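PDB 3B5O: CADD-like protein of unknown function from Nostoc punctiforme, which is of unknown function but resembles the chlamydial protein CADD and belongs to the haem oxygenase-like clan, consistent with an oxidoreductase role. Local coordinates for residues A[27-32]-A[224-229]; A[43-48]-A[154-159]; A[69-74]-A[196-201]; A[134-139]-A[201-206]. One frame throughout, in Å; residues are numbered along the deposited sequence.

In the fold
The chain is built of helices and loops. The four contacts form two pairs toward opposite ends of an elongated bundle. Contacts 1 and 2 have centres about 10 Å apart and touch. Contacts 3 and 4 are equally close, touch, and share Pro-201. The centres of contacts 1 and 3 are about 38 Å apart. Two long helices link the pairs: helix 204-230 serves contacts 1 and 4, helix 135-163 contacts 2 and 4. Along the chain the first segments come in the order 1, 2, 3, 4, the second in the order 2, 3, 4, 1. Contact 1 therefore encloses the others in sequence, and residues far apart in the chain meet within one helical bundle.

Contact 1. Residues A[27-32]-A[224-229]; sequences NPVVQM and ELAQEA
The selenomethionine Met-32 reaches across to Ala-226 and Ala-229, laying its selenium against the backbone of helix 204-230. Its CG sits between the backbone N and the carbonyl carbon (chi1 70°). The chain then runs extended to SE, and chi3 bends the terminal methyl aside. SE lies 3.3 Å from Ala-226 O and 3.9 Å from Ala-226 CB. The methyl CE packs one helical turn further along, 3.9 Å from Ala-229 CB.

Ala-226 points toward the loop, and its CB is met by three side chains. Pro-28 brings its ring carbon CB to within 3.9 Å of Ala-226 CB. Val-29 uses only one branch: CG2, anti to its carbonyl carbon, stands 3.9 Å from Ala-226 CB. SE of Met-32 is the third neighbour.

The loop between helices 2-18 and 38-68 is thus laid on the last turns of helix 204-230 in a haem oxygenase-like helical domain. An Asx motif at Asn-27 holds the start of segment 27-32. Asn-27 OD1 accepts from Val-30 N at 3.1 Å, in the carbonyl plane and on a lone pair, with an N-H...O angle of 163°. A weak bond from Val-29 N reaches the same oxygen. Asn-27 ND2 bonds to Ala-21 O, which ties the amide to the chain on both sides. Val-29 also packs on Ile-41, Leu-159 and Trp-222, and no hydrogen bond joins the two segments.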
loop_
_atom_site.group_PDB
_atom_site.type_symbol
_atom_site.label_atom_id
_atom_site.label_comp_id
_atom_site.label_asym_id
_atom_site.label_seq_id
_atom_site.Cartn_x
_atom_site.Cartn_y
_atom_site.Cartn_z
ATOM N N ASN A 27 -9.280 -6.289 10.074
ATOM C CA ASN A 27 -8.176 -6.805 9.252
ATOM C C ASN A 27 -7.825 -8.223 9.710
ATOM O O ASN A 27 -7.817 -8.491 10.911
ATOM C CB ASN A 27 -6.996 -5.844 9.308
ATOM C CG ASN A 27 -5.731 -6.437 8.748
ATOM O OD1 ASN A 27 -5.063 -7.200 9.433
ATOM N ND2 ASN A 27 -5.372 -6.051 7.521
ATOM N N PRO A 28 -7.555 -9.147 8.773
ATOM C CA PRO A 28 -7.353 -10.527 9.175
ATOM C C PRO A 28 -6.114 -10.810 10.021
ATOM O O PRO A 28 -6.133 -11.776 10.774
ATOM C CB PRO A 28 -7.311 -11.286 7.848
ATOM C CG PRO A 28 -6.927 -10.296 6.863
ATOM C CD PRO A 28 -7.559 -9.012 7.303
ATOM N N VAL A 29 -5.065 -10.009 9.887
ATOM C CA VAL A 29 -3.926 -10.131 10.776
ATOM C C VAL A 29 -4.303 -9.624 12.166
ATOM O O VAL A 29 -4.007 -10.268 13.174
ATOM C CB VAL A 29 -2.668 -9.451 10.200
ATOM C CG1 VAL A 29 -1.540 -9.520 11.225
ATOM C CG2 VAL A 29 -2.256 -10.133 8.861
ATOM N N VAL A 30 -4.970 -8.472 12.242
ATOM C CA VAL A 30 -5.465 -7.976 13.547
ATOM C C VAL A 30 -6.316 -9.055 14.232
ATOM O O VAL A 30 -6.188 -9.288 15.440
ATOM C CB VAL A 30 -6.258 -6.665 13.398
ATOM C CG1 VAL A 30 -6.968 -6.306 14.730
ATOM C CG2 VAL A 30 -5.308 -5.537 12.943
ATOM N N GLN A 31 -7.148 -9.744 13.454
ATOM C CA GLN A 31 -8.060 -10.762 14.003
ATOM C C GLN A 31 -7.353 -11.986 14.562
ATOM O O GLN A 31 -7.967 -12.748 15.325
ATOM C CB GLN A 31 -9.106 -11.178 12.962
ATOM C CG GLN A 31 -10.114 -10.075 12.689
ATOM C CD GLN A 31 -11.256 -10.081 13.684
ATOM O OE1 GLN A 31 -11.864 -11.132 13.928
ATOM N NE2 GLN A 31 -11.560 -8.920 14.258
HETATM N N MSE A 32 -6.086 -12.190 14.200
HETATM C CA MSE A 32 -5.305 -13.315 14.712
HETATM C C MSE A 32 -4.339 -12.919 15.825
HETATM O O MSE A 32 -3.632 -13.781 16.344
HETATM C CB MSE A 32 -4.556 -14.063 13.596
HETATM C CG MSE A 32 -3.366 -13.319 12.945
HETATM SE SE MSE A 32 -2.644 -14.324 11.522
HETATM C CE MSE A 32 -1.185 -15.081 12.577
ATOM N N GLU A 224 -4.502 -13.777 2.638
ATOM C CA GLU A 224 -3.631 -14.909 2.378
ATOM C C GLU A 224 -2.403 -14.868 3.256
ATOM O O GLU A 224 -1.903 -15.926 3.696
ATOM C CB GLU A 224 -3.218 -14.932 0.899
ATOM C CG GLU A 224 -4.347 -15.269 -0.014
ATOM C CD GLU A 224 -4.055 -15.014 -1.483
ATOM O OE1 GLU A 224 -3.005 -14.444 -1.778
ATOM O OE2 GLU A 224 -4.893 -15.398 -2.298
ATOM N N LEU A 225 -1.912 -13.671 3.520
ATOM C CA LEU A 225 -0.748 -13.496 4.375
ATOM C C LEU A 225 -1.047 -13.833 5.847
ATOM O O LEU A 225 -0.173 -14.302 6.583
ATOM C CB LEU A 225 -0.244 -12.072 4.216
ATOM C CG LEU A 225 1.019 -11.702 4.957
ATOM C CD1 LEU A 225 2.196 -12.489 4.423
ATOM C CD2 LEU A 225 1.291 -10.227 4.798
ATOM N N ALA A 226 -2.271 -13.572 6.290
ATOM C CA ALA A 226 -2.695 -14.024 7.618
ATOM C C ALA A 226 -2.692 -15.563 7.725
ATOM O O ALA A 226 -2.237 -16.122 8.729
ATOM C CB ALA A 226 -4.080 -13.458 7.963
ATOM N N GLN A 227 -3.178 -16.242 6.691
ATOM C CA GLN A 227 -3.157 -17.701 6.651
ATOM C C GLN A 227 -1.736 -18.251 6.579
ATOM O O GLN A 227 -1.403 -19.205 7.285
ATOM C CB GLN A 227 -4.023 -18.220 5.505
ATOM C CG GLN A 227 -4.007 -19.740 5.333
ATOM C CD GLN A 227 -4.405 -20.486 6.588
ATOM O OE1 GLN A 227 -3.866 -21.560 6.882
ATOM N NE2 GLN A 227 -5.339 -19.919 7.347
ATOM N N GLU A 228 -0.883 -17.666 5.743
ATOM C CA GLU A 228 0.506 -18.103 5.704
ATOM C C GLU A 228 1.139 -18.002 7.082
ATOM O O GLU A 228 1.828 -18.925 7.530
ATOM C CB GLU A 228 1.322 -17.273 4.702
ATOM C CG GLU A 228 1.024 -17.587 3.286
ATOM C CD GLU A 228 1.835 -16.756 2.296
ATOM O OE1 GLU A 228 2.437 -15.728 2.691
ATOM O OE2 GLU A 228 1.814 -17.147 1.118
ATOM N N ALA A 229 0.898 -16.876 7.755
ATOM C CA ALA A 229 1.531 -16.614 9.039
ATOM C C ALA A 229 1.095 -17.662 10.050
ATOM O O ALA A 229 1.934 -18.269 10.723
ATOM C CB ALA A 229 1.208 -15.227 9.522
#

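Contact 2. Residues A[43-48]-A[154-159]; sequences YVMQQY and TLIVKL
Tyr-48 OH is hydrogen-bonded to Glu-152 OE2, one turn before Ile-156, whose side chain lies over the same tyrosine's ring. The phenol therefore meets helix 135-163 in two ways: its oxygen through a polar bond and its face through aliphatic carbon.

The terminal methyl CD1 of Ile-156 stands over the middle of the ring, 3.6 Å from the centroid. It is only 1° off the ring normal, a well-centred CH-pi contact. CG1 of Ile-156 lies over the same face nearer the hydroxyl end, 3.7 Å from Tyr-48 CZ. The chain direction follows from its torsions. CG1 is anti to the carbonyl carbon (chi1 -63°), and chi2 then turns CD1 back over the ring.

This joins helix 38-68 to helix 135-163 in the helical bundle of the haem oxygenase-like fold. The two short segments run roughly antiparallel, at 144°, and their axes come no closer than 11.4 Å. Tyr-48, Met-45, Ile-156 and Leu-159 span the distance.

The other branch of Ile-156 faces Met-45, a selenomethionine. Its methyl CE is 3.8 Å from Ile-156 CG2. Bends at chi2 and chi3 fold the chain, bringing its end nearer to helix 135-163. The selenium touches two residues of that helix, 4.0 Å from Ile-156 CD1 and 4.1 Å from Leu-159 CD1. That leucine methyl also meets Val-44 CG1 at 4.3 Å. Phe-176 of helix 170-180 packs on Ile-156, and Trp-221 of helix 204-230 on Tyr-48.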
loop_
_atom_site.group_PDB
_atom_site.type_symbol
_atom_site.label_atom_id
_atom_site.label_comp_id
_atom_site.label_asym_id
_atom_site.label_seq_id
_atom_site.Cartn_x
_atom_site.Cartn_y
_atom_site.Cartn_z
ATOM N N TYR A 43 6.806 -12.213 10.603
ATOM C CA TYR A 43 6.689 -12.718 9.232
ATOM C C TYR A 43 5.772 -11.834 8.413
ATOM O O TYR A 43 6.090 -11.493 7.263
ATOM C CB TYR A 43 6.175 -14.157 9.221
ATOM C CG TYR A 43 5.761 -14.669 7.878
ATOM C CD1 TYR A 43 6.691 -15.212 7.002
ATOM C CD2 TYR A 43 4.451 -14.553 7.439
ATOM C CE1 TYR A 43 6.315 -15.663 5.738
ATOM C CE2 TYR A 43 4.071 -15.010 6.196
ATOM C CZ TYR A 43 4.999 -15.562 5.342
ATOM O OH TYR A 43 4.660 -16.016 4.080
ATOM N N VAL A 44 4.625 -11.466 8.972
ATOM C CA VAL A 44 3.730 -10.569 8.266
ATOM C C VAL A 44 4.450 -9.249 7.908
ATOM O O VAL A 44 4.318 -8.750 6.794
ATOM C CB VAL A 44 2.445 -10.273 9.099
ATOM C CG1 VAL A 44 1.639 -9.109 8.487
ATOM C CG2 VAL A 44 1.607 -11.549 9.258
HETATM N N MSE A 45 5.195 -8.677 8.850
HETATM C CA MSE A 45 5.881 -7.422 8.617
HETATM C C MSE A 45 7.004 -7.542 7.592
HETATM O O MSE A 45 7.207 -6.628 6.796
HETATM C CB MSE A 45 6.422 -6.838 9.928
HETATM C CG MSE A 45 5.329 -6.213 10.829
HETATM SE SE MSE A 45 4.181 -4.943 9.889
HETATM C CE MSE A 45 5.621 -3.880 9.272
ATOM N N GLN A 46 7.687 -8.670 7.578
ATOM C CA GLN A 46 8.695 -8.912 6.554
ATOM C C GLN A 46 8.060 -8.918 5.171
ATOM O O GLN A 46 8.558 -8.292 4.235
ATOM C CB GLN A 46 9.369 -10.248 6.767
ATOM C CG GLN A 46 10.281 -10.320 7.979
ATOM C CD GLN A 46 10.785 -11.724 8.224
ATOM O OE1 GLN A 46 10.081 -12.707 7.999
ATOM N NE2 GLN A 46 12.040 -11.825 8.671
ATOM N N GLN A 47 6.973 -9.658 5.025
ATOM C CA GLN A 47 6.263 -9.681 3.739
ATOM C C GLN A 47 5.661 -8.340 3.378
ATOM O O GLN A 47 5.751 -7.899 2.219
ATOM C CB GLN A 47 5.189 -10.767 3.737
ATOM C CG GLN A 47 5.792 -12.140 3.755
ATOM C CD GLN A 47 6.611 -12.443 2.490
ATOM O OE1 GLN A 47 6.169 -12.181 1.375
ATOM N NE2 GLN A 47 7.826 -12.991 2.675
ATOM N N TYR A 48 5.044 -7.687 4.354
ATOM C CA TYR A 48 4.458 -6.384 4.103
ATOM C C TYR A 48 5.494 -5.429 3.516
ATOM O O TYR A 48 5.201 -4.687 2.584
ATOM C CB TYR A 48 3.843 -5.771 5.361
ATOM C CG TYR A 48 3.526 -4.340 5.134
ATOM C CD1 TYR A 48 2.398 -3.966 4.411
ATOM C CD2 TYR A 48 4.433 -3.351 5.500
ATOM C CE1 TYR A 48 2.173 -2.615 4.128
ATOM C CE2 TYR A 48 4.193 -2.035 5.248
ATOM C CZ TYR A 48 3.089 -1.673 4.550
ATOM O OH TYR A 48 2.893 -0.327 4.292
ATOM N N THR A 154 -2.012 2.986 9.427
ATOM C CA THR A 154 -2.630 2.866 10.760
ATOM C C THR A 154 -2.532 1.414 11.258
ATOM O O THR A 154 -2.212 1.160 12.410
ATOM C CB THR A 154 -4.075 3.373 10.711
ATOM O OG1 THR A 154 -4.073 4.736 10.254
ATOM C CG2 THR A 154 -4.713 3.290 12.082
ATOM N N LEU A 155 -2.772 0.458 10.366
ATOM C CA LEU A 155 -2.592 -0.964 10.680
ATOM C C LEU A 155 -1.138 -1.317 10.965
ATOM O O LEU A 155 -0.849 -2.090 11.879
ATOM C CB LEU A 155 -3.119 -1.846 9.534
ATOM C CG LEU A 155 -4.637 -2.010 9.569
ATOM C CD1 LEU A 155 -5.195 -2.299 8.173
ATOM C CD2 LEU A 155 -5.035 -3.105 10.524
ATOM N N ILE A 156 -0.223 -0.789 10.164
ATOM C CA ILE A 156 1.176 -1.064 10.371
ATOM C C ILE A 156 1.642 -0.520 11.724
ATOM O O ILE A 156 2.360 -1.221 12.439
ATOM C CB ILE A 156 2.056 -0.507 9.230
ATOM C CG1 ILE A 156 1.709 -1.182 7.898
ATOM C CG2 ILE A 156 3.520 -0.693 9.555
ATOM C CD1 ILE A 156 1.585 -2.648 7.929
ATOM N N VAL A 157 1.214 0.690 12.083
ATOM C CA VAL A 157 1.553 1.235 13.416
ATOM C C VAL A 157 1.073 0.256 14.508
ATOM O O VAL A 157 1.811 -0.045 15.470
ATOM C CB VAL A 157 0.954 2.657 13.632
ATOM C CG1 VAL A 157 1.121 3.101 15.098
ATOM C CG2 VAL A 157 1.627 3.651 12.731
ATOM N N LYS A 158 -0.163 -0.227 14.384
ATOM C CA LYS A 158 -0.705 -1.177 15.353
ATOM C C LYS A 158 0.155 -2.429 15.461
ATOM O O LYS A 158 0.534 -2.839 16.556
ATOM C CB LYS A 158 -2.145 -1.553 15.008
ATOM C CG LYS A 158 -2.765 -2.612 15.917
ATOM C CD LYS A 158 -4.217 -2.871 15.553
ATOM C CE LYS A 158 -4.858 -3.873 16.477
ATOM N NZ LYS A 158 -5.101 -3.271 17.812
ATOM N N LEU A 159 0.483 -3.036 14.326
ATOM C CA LEU A 159 1.270 -4.271 14.347
ATOM C C LEU A 159 2.662 -4.028 14.906
ATOM O O LEU A 159 3.187 -4.855 15.660
ATOM C CB LEU A 159 1.370 -4.856 12.944
ATOM C CG LEU A 159 0.034 -5.261 12.320
ATOM C CD1 LEU A 159 0.272 -5.836 10.915
ATOM C CD2 LEU A 159 -0.724 -6.281 13.212
#

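Contact 3. Residues A[69-74]-A[196-201]; sequences AGWNGV and AAYIQP
Trp-71 and Tyr-198 exchange CH-pi contacts, each laying a carbon over the other's ring. CA of Trp-71 sits over the centre of the phenol, 3.6 Å from its centroid. In return, Tyr-198 CB stands 3.4 Å from the centroid of the indole five-membered ring. The planes are nearly parallel, at 11°, but slid apart so that the rings barely overlap. Tyr-198 CG is anti to its carbonyl carbon (chi1 -60°), which starts the ring beside Trp-71.

The setting is a helix-to-helix turn in an all-helical fold. Gly-70 ends helix 38-68 in a Schellman motif, with positive phi. Trp-71 follows as the N-cap residue of helix 72-85 and the centre of an inverse gamma turn. The partner loop joins helix 190-196 to helix 204-230.

The Tyr-198 ring covers Trp-71 CA, and its hydroxyl reaches the first residues of helix 72-85. Its OH accepts from Gly-73 N at 2.9 Å, with an N-H...O angle of 166°. The phenol thus takes up a backbone N-H of the helix's first turn. Val-74 CG2 lies 3.8 Å from Tyr-198 CD2. Further along the indole, CH2 meets Ile-199 CB, and Asp-136 packs against both residues.

Water 1 accepts a weak bond from Trp-71 NE1 and donates to Tyr-198 O. Gln-200 NE2 also bonds to that carbonyl oxygen, from above its plane. At the ring's edge, in its plane, water 2 lies 2.7 Å from Tyr-198 OH.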
loop_
_atom_site.group_PDB
_atom_site.type_symbol
_atom_site.label_atom_id
_atom_site.label_comp_id
_atom_site.label_asym_id
_atom_site.label_seq_id
_atom_site.Cartn_x
_atom_site.Cartn_y
_atom_site.Cartn_z
ATOM N N ALA A 69 -0.276 9.133 -22.594
ATOM C CA ALA A 69 -1.620 9.643 -22.885
ATOM C C ALA A 69 -1.672 11.168 -22.958
ATOM O O ALA A 69 -2.742 11.739 -23.204
ATOM C CB ALA A 69 -2.601 9.147 -21.802
ATOM N N GLY A 70 -0.550 11.828 -22.715
ATOM C CA GLY A 70 -0.496 13.295 -22.670
ATOM C C GLY A 70 -1.010 13.901 -21.378
ATOM O O GLY A 70 -1.278 15.104 -21.310
ATOM N N TRP A 71 -1.142 13.076 -20.331
ATOM C CA TRP A 71 -1.562 13.572 -19.027
ATOM C C TRP A 71 -0.357 14.126 -18.274
ATOM O O TRP A 71 0.088 13.583 -17.260
ATOM C CB TRP A 71 -2.221 12.446 -18.218
ATOM C CG TRP A 71 -3.531 11.931 -18.740
ATOM C CD1 TRP A 71 -4.067 12.091 -19.997
ATOM C CD2 TRP A 71 -4.469 11.145 -18.011
ATOM N NE1 TRP A 71 -5.281 11.454 -20.081
ATOM C CE2 TRP A 71 -5.549 10.866 -18.870
ATOM C CE3 TRP A 71 -4.502 10.637 -16.702
ATOM C CZ2 TRP A 71 -6.649 10.125 -18.458
ATOM C CZ3 TRP A 71 -5.605 9.899 -16.297
ATOM C CH2 TRP A 71 -6.654 9.643 -17.174
ATOM N N ASN A 72 0.199 15.228 -18.762
ATOM C CA ASN A 72 1.496 15.679 -18.280
ATOM C C ASN A 72 1.497 16.107 -16.821
ATOM O O ASN A 72 2.450 15.813 -16.079
ATOM C CB ASN A 72 2.005 16.809 -19.195
ATOM C CG ASN A 72 2.244 16.333 -20.601
ATOM O OD1 ASN A 72 2.854 15.288 -20.822
ATOM N ND2 ASN A 72 1.770 17.102 -21.571
ATOM N N GLY A 73 0.436 16.781 -16.392
ATOM C CA GLY A 73 0.310 17.180 -14.998
ATOM C C GLY A 73 0.278 15.995 -14.047
ATOM O O GLY A 73 0.768 16.083 -12.921
ATOM N N VAL A 74 -0.339 14.910 -14.499
ATOM C CA VAL A 74 -0.405 13.680 -13.705
ATOM C C VAL A 74 0.977 13.033 -13.636
ATOM O O VAL A 74 1.426 12.623 -12.563
ATOM C CB VAL A 74 -1.417 12.690 -14.309
ATOM C CG1 VAL A 74 -1.407 11.352 -13.538
ATOM C CG2 VAL A 74 -2.834 13.285 -14.314
ATOM N N ALA A 196 -8.057 15.020 -12.525
ATOM C CA ALA A 196 -9.292 15.750 -12.877
ATOM C C ALA A 196 -9.125 16.613 -14.126
ATOM O O ALA A 196 -10.088 16.821 -14.890
ATOM C CB ALA A 196 -9.734 16.609 -11.705
ATOM N N ALA A 197 -7.915 17.113 -14.341
ATOM C CA ALA A 197 -7.623 17.968 -15.508
ATOM C C ALA A 197 -7.668 17.250 -16.865
ATOM O O ALA A 197 -7.810 17.899 -17.912
ATOM C CB ALA A 197 -6.285 18.644 -15.319
ATOM N N TYR A 198 -7.534 15.922 -16.868
ATOM C CA TYR A 198 -7.458 15.144 -18.099
ATOM C C TYR A 198 -8.554 14.117 -18.309
ATOM O O TYR A 198 -8.913 13.809 -19.439
ATOM C CB TYR A 198 -6.110 14.407 -18.160
ATOM C CG TYR A 198 -4.920 15.316 -18.130
ATOM C CD1 TYR A 198 -4.494 15.969 -19.286
ATOM C CD2 TYR A 198 -4.238 15.569 -16.946
ATOM C CE1 TYR A 198 -3.416 16.799 -19.266
ATOM C CE2 TYR A 198 -3.162 16.409 -16.911
ATOM C CZ TYR A 198 -2.755 17.036 -18.077
ATOM O OH TYR A 198 -1.663 17.865 -18.041
ATOM N N ILE A 199 -9.020 13.496 -17.229
ATOM C CA ILE A 199 -9.902 12.369 -17.365
ATOM C C ILE A 199 -11.258 12.827 -17.916
ATOM O O ILE A 199 -11.776 13.892 -17.534
ATOM C CB ILE A 199 -10.077 11.607 -16.010
ATOM C CG1 ILE A 199 -10.786 10.281 -16.242
ATOM C CG2 ILE A 199 -10.795 12.465 -14.978
ATOM C CD1 ILE A 199 -10.750 9.327 -15.019
ATOM N N GLN A 200 -11.780 12.041 -18.839
ATOM C CA GLN A 200 -13.070 12.336 -19.478
ATOM C C GLN A 200 -14.158 11.484 -18.832
ATOM O O GLN A 200 -13.894 10.359 -18.412
ATOM C CB GLN A 200 -12.975 12.040 -20.971
ATOM C CG GLN A 200 -11.920 12.844 -21.694
ATOM C CD GLN A 200 -12.133 14.324 -21.540
ATOM O OE1 GLN A 200 -13.158 14.852 -21.980
ATOM N NE2 GLN A 200 -11.191 15.008 -20.899
ATOM N N PRO A 201 -15.385 12.032 -18.704
ATOM C CA PRO A 201 -16.489 11.273 -18.117
ATOM C C PRO A 201 -16.676 9.849 -18.663
ATOM O O PRO A 201 -17.039 8.950 -17.906
ATOM C CB PRO A 201 -17.708 12.147 -18.454
ATOM C CG PRO A 201 -17.163 13.518 -18.445
ATOM C CD PRO A 201 -15.807 13.400 -19.068
HETATM O O HOH W 1 -8.434 11.658 -21.290
HETATM O O HOH W 2 -0.784 18.991 -20.307
#

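Contact 4. Residues A[134-139]-A[201-206]; sequences QVDYVL and PEEFGE
Gln-134 holds CG between its backbone N and carbonyl carbon (chi1 88°), and the chain then extends toward Glu-203. Glu-203 starts with CG beside its own backbone N and bends at chi2. The two side chains cross at about a right angle. Gln-134 NE2 gives a weak hydrogen bond to Glu-203 OE1, 3.1 Å long. It also donates to Asp-136 OD1 at 2.9 Å, on the anti side of the carboxylate and 35° out of its plane.

One amide nitrogen therefore serves two carboxylates, whose Asp-136 OD1 and Glu-203 OE1 are 4.4 Å apart. This may ease the repulsion between the like charges. Asp-136 OD2 lies 3.2 Å from the aliphatic Glu-203 CB.

Tyr-137 CA makes a CA-H...O contact of 3.4 Å with Glu-206 O. Glu-206 OE1 lies 3.7 Å from Tyr-137 CD2. Water 3 accepts from Gln-134 N and gives a weak bond to Glu-206 OE1. Arg-133 forms a cation-pi pair with Tyr-137 and a long, weak ion pair with Glu-206 OE1.

Gln-134 and Glu-203 are N-cap residues, so the contact joins the starts of helices 135-163 and 204-230, two long helices of a haem oxygenase-like bundle.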
loop_
_atom_site.group_PDB
_atom_site.type_symbol
_atom_site.label_atom_id
_atom_site.label_comp_id
_atom_site.label_asym_id
_atom_site.label_seq_id
_atom_site.Cartn_x
_atom_site.Cartn_y
_atom_site.Cartn_z
ATOM N N GLN A 134 -4.973 0.398 -19.852
ATOM C CA GLN A 134 -5.018 1.787 -20.357
ATOM C C GLN A 134 -4.937 2.810 -19.216
ATOM O O GLN A 134 -5.187 2.497 -18.061
ATOM C CB GLN A 134 -6.259 2.047 -21.250
ATOM C CG GLN A 134 -7.559 2.492 -20.506
ATOM C CD GLN A 134 -8.757 2.868 -21.426
ATOM O OE1 GLN A 134 -9.161 2.094 -22.307
ATOM N NE2 GLN A 134 -9.348 4.047 -21.181
ATOM N N VAL A 135 -4.585 4.038 -19.556
ATOM C CA VAL A 135 -4.243 5.056 -18.577
ATOM C C VAL A 135 -5.306 5.277 -17.504
ATOM O O VAL A 135 -4.970 5.419 -16.330
ATOM C CB VAL A 135 -3.850 6.393 -19.261
ATOM C CG1 VAL A 135 -5.019 6.967 -20.085
ATOM C CG2 VAL A 135 -3.326 7.404 -18.249
ATOM N N ASP A 136 -6.577 5.306 -17.890
ATOM C CA ASP A 136 -7.620 5.590 -16.906
ATOM C C ASP A 136 -7.705 4.513 -15.816
ATOM O O ASP A 136 -7.806 4.824 -14.638
ATOM C CB ASP A 136 -8.969 5.795 -17.604
ATOM C CG ASP A 136 -8.890 6.835 -18.703
ATOM O OD1 ASP A 136 -8.481 6.460 -19.828
ATOM O OD2 ASP A 136 -9.207 8.023 -18.434
ATOM N N TYR A 137 -7.622 3.270 -16.238
ATOM C CA TYR A 137 -7.662 2.132 -15.341
ATOM C C TYR A 137 -6.438 2.132 -14.463
ATOM O O TYR A 137 -6.525 1.910 -13.254
ATOM C CB TYR A 137 -7.707 0.867 -16.167
ATOM C CG TYR A 137 -7.950 -0.423 -15.433
ATOM C CD1 TYR A 137 -6.905 -1.104 -14.811
ATOM C CD2 TYR A 137 -9.212 -1.015 -15.398
ATOM C CE1 TYR A 137 -7.101 -2.302 -14.194
ATOM C CE2 TYR A 137 -9.416 -2.223 -14.784
ATOM C CZ TYR A 137 -8.359 -2.876 -14.175
ATOM O OH TYR A 137 -8.555 -4.098 -13.575
ATOM N N VAL A 138 -5.276 2.366 -15.076
ATOM C CA VAL A 138 -4.011 2.366 -14.312
ATOM C C VAL A 138 -4.022 3.463 -13.260
ATOM O O VAL A 138 -3.564 3.256 -12.130
ATOM C CB VAL A 138 -2.792 2.496 -15.244
ATOM C CG1 VAL A 138 -1.497 2.679 -14.431
ATOM C CG2 VAL A 138 -2.713 1.274 -16.145
ATOM N N LEU A 139 -4.524 4.646 -13.605
ATOM C CA LEU A 139 -4.577 5.720 -12.622
ATOM C C LEU A 139 -5.599 5.450 -11.525
ATOM O O LEU A 139 -5.429 5.921 -10.420
ATOM C CB LEU A 139 -4.796 7.088 -13.295
ATOM C CG LEU A 139 -3.496 7.864 -13.528
ATOM C CD1 LEU A 139 -2.855 8.278 -12.213
ATOM C CD2 LEU A 139 -2.506 7.081 -14.367
ATOM N N PRO A 201 -15.385 12.032 -18.704
ATOM C CA PRO A 201 -16.489 11.273 -18.117
ATOM C C PRO A 201 -16.676 9.849 -18.663
ATOM O O PRO A 201 -17.039 8.950 -17.906
ATOM C CB PRO A 201 -17.708 12.147 -18.454
ATOM C CG PRO A 201 -17.163 13.518 -18.445
ATOM C CD PRO A 201 -15.807 13.400 -19.068
ATOM N N GLU A 202 -16.419 9.636 -19.952
ATOM C CA GLU A 202 -16.604 8.313 -20.566
ATOM C C GLU A 202 -15.614 7.260 -20.069
ATOM O O GLU A 202 -15.813 6.069 -20.304
ATOM C CB GLU A 202 -16.557 8.360 -22.097
ATOM C CG GLU A 202 -15.340 9.020 -22.702
ATOM C CD GLU A 202 -15.506 10.519 -22.944
ATOM O OE1 GLU A 202 -16.298 11.182 -22.226
ATOM O OE2 GLU A 202 -14.810 11.037 -23.849
ATOM N N GLU A 203 -14.565 7.707 -19.385
ATOM C CA GLU A 203 -13.592 6.782 -18.781
ATOM C C GLU A 203 -13.665 6.669 -17.254
ATOM O O GLU A 203 -12.822 6.004 -16.633
ATOM C CB GLU A 203 -12.203 7.188 -19.213
ATOM C CG GLU A 203 -11.983 7.248 -20.749
ATOM C CD GLU A 203 -12.489 6.023 -21.517
ATOM O OE1 GLU A 203 -12.367 4.879 -21.013
ATOM O OE2 GLU A 203 -13.004 6.209 -22.652
ATOM N N PHE A 204 -14.654 7.294 -16.625
ATOM C CA PHE A 204 -14.826 7.154 -15.170
ATOM C C PHE A 204 -14.983 5.687 -14.758
ATOM O O PHE A 204 -14.481 5.259 -13.719
ATOM C CB PHE A 204 -16.036 7.957 -14.671
ATOM C CG PHE A 204 -15.802 9.445 -14.537
ATOM C CD1 PHE A 204 -14.735 10.097 -15.111
ATOM C CD2 PHE A 204 -16.736 10.214 -13.867
ATOM C CE1 PHE A 204 -14.576 11.468 -14.977
ATOM C CE2 PHE A 204 -16.579 11.592 -13.747
ATOM C CZ PHE A 204 -15.506 12.209 -14.303
ATOM N N GLY A 205 -15.682 4.905 -15.569
ATOM C CA GLY A 205 -15.903 3.505 -15.268
ATOM C C GLY A 205 -14.606 2.710 -15.231
ATOM O O GLY A 205 -14.460 1.796 -14.421
ATOM N N GLU A 206 -13.690 3.050 -16.128
ATOM C CA GLU A 206 -12.389 2.358 -16.185
ATOM C C GLU A 206 -11.532 2.748 -14.982
ATOM O O GLU A 206 -10.875 1.903 -14.375
ATOM C CB GLU A 206 -11.650 2.654 -17.499
ATOM C CG GLU A 206 -12.177 1.824 -18.660
ATOM C CD GLU A 206 -11.879 0.343 -18.459
ATOM O OE1 GLU A 206 -10.709 -0.051 -18.635
ATOM O OE2 GLU A 206 -12.799 -0.423 -18.078
HETATM O O HOH W 3 -7.766 -0.693 -20.006
#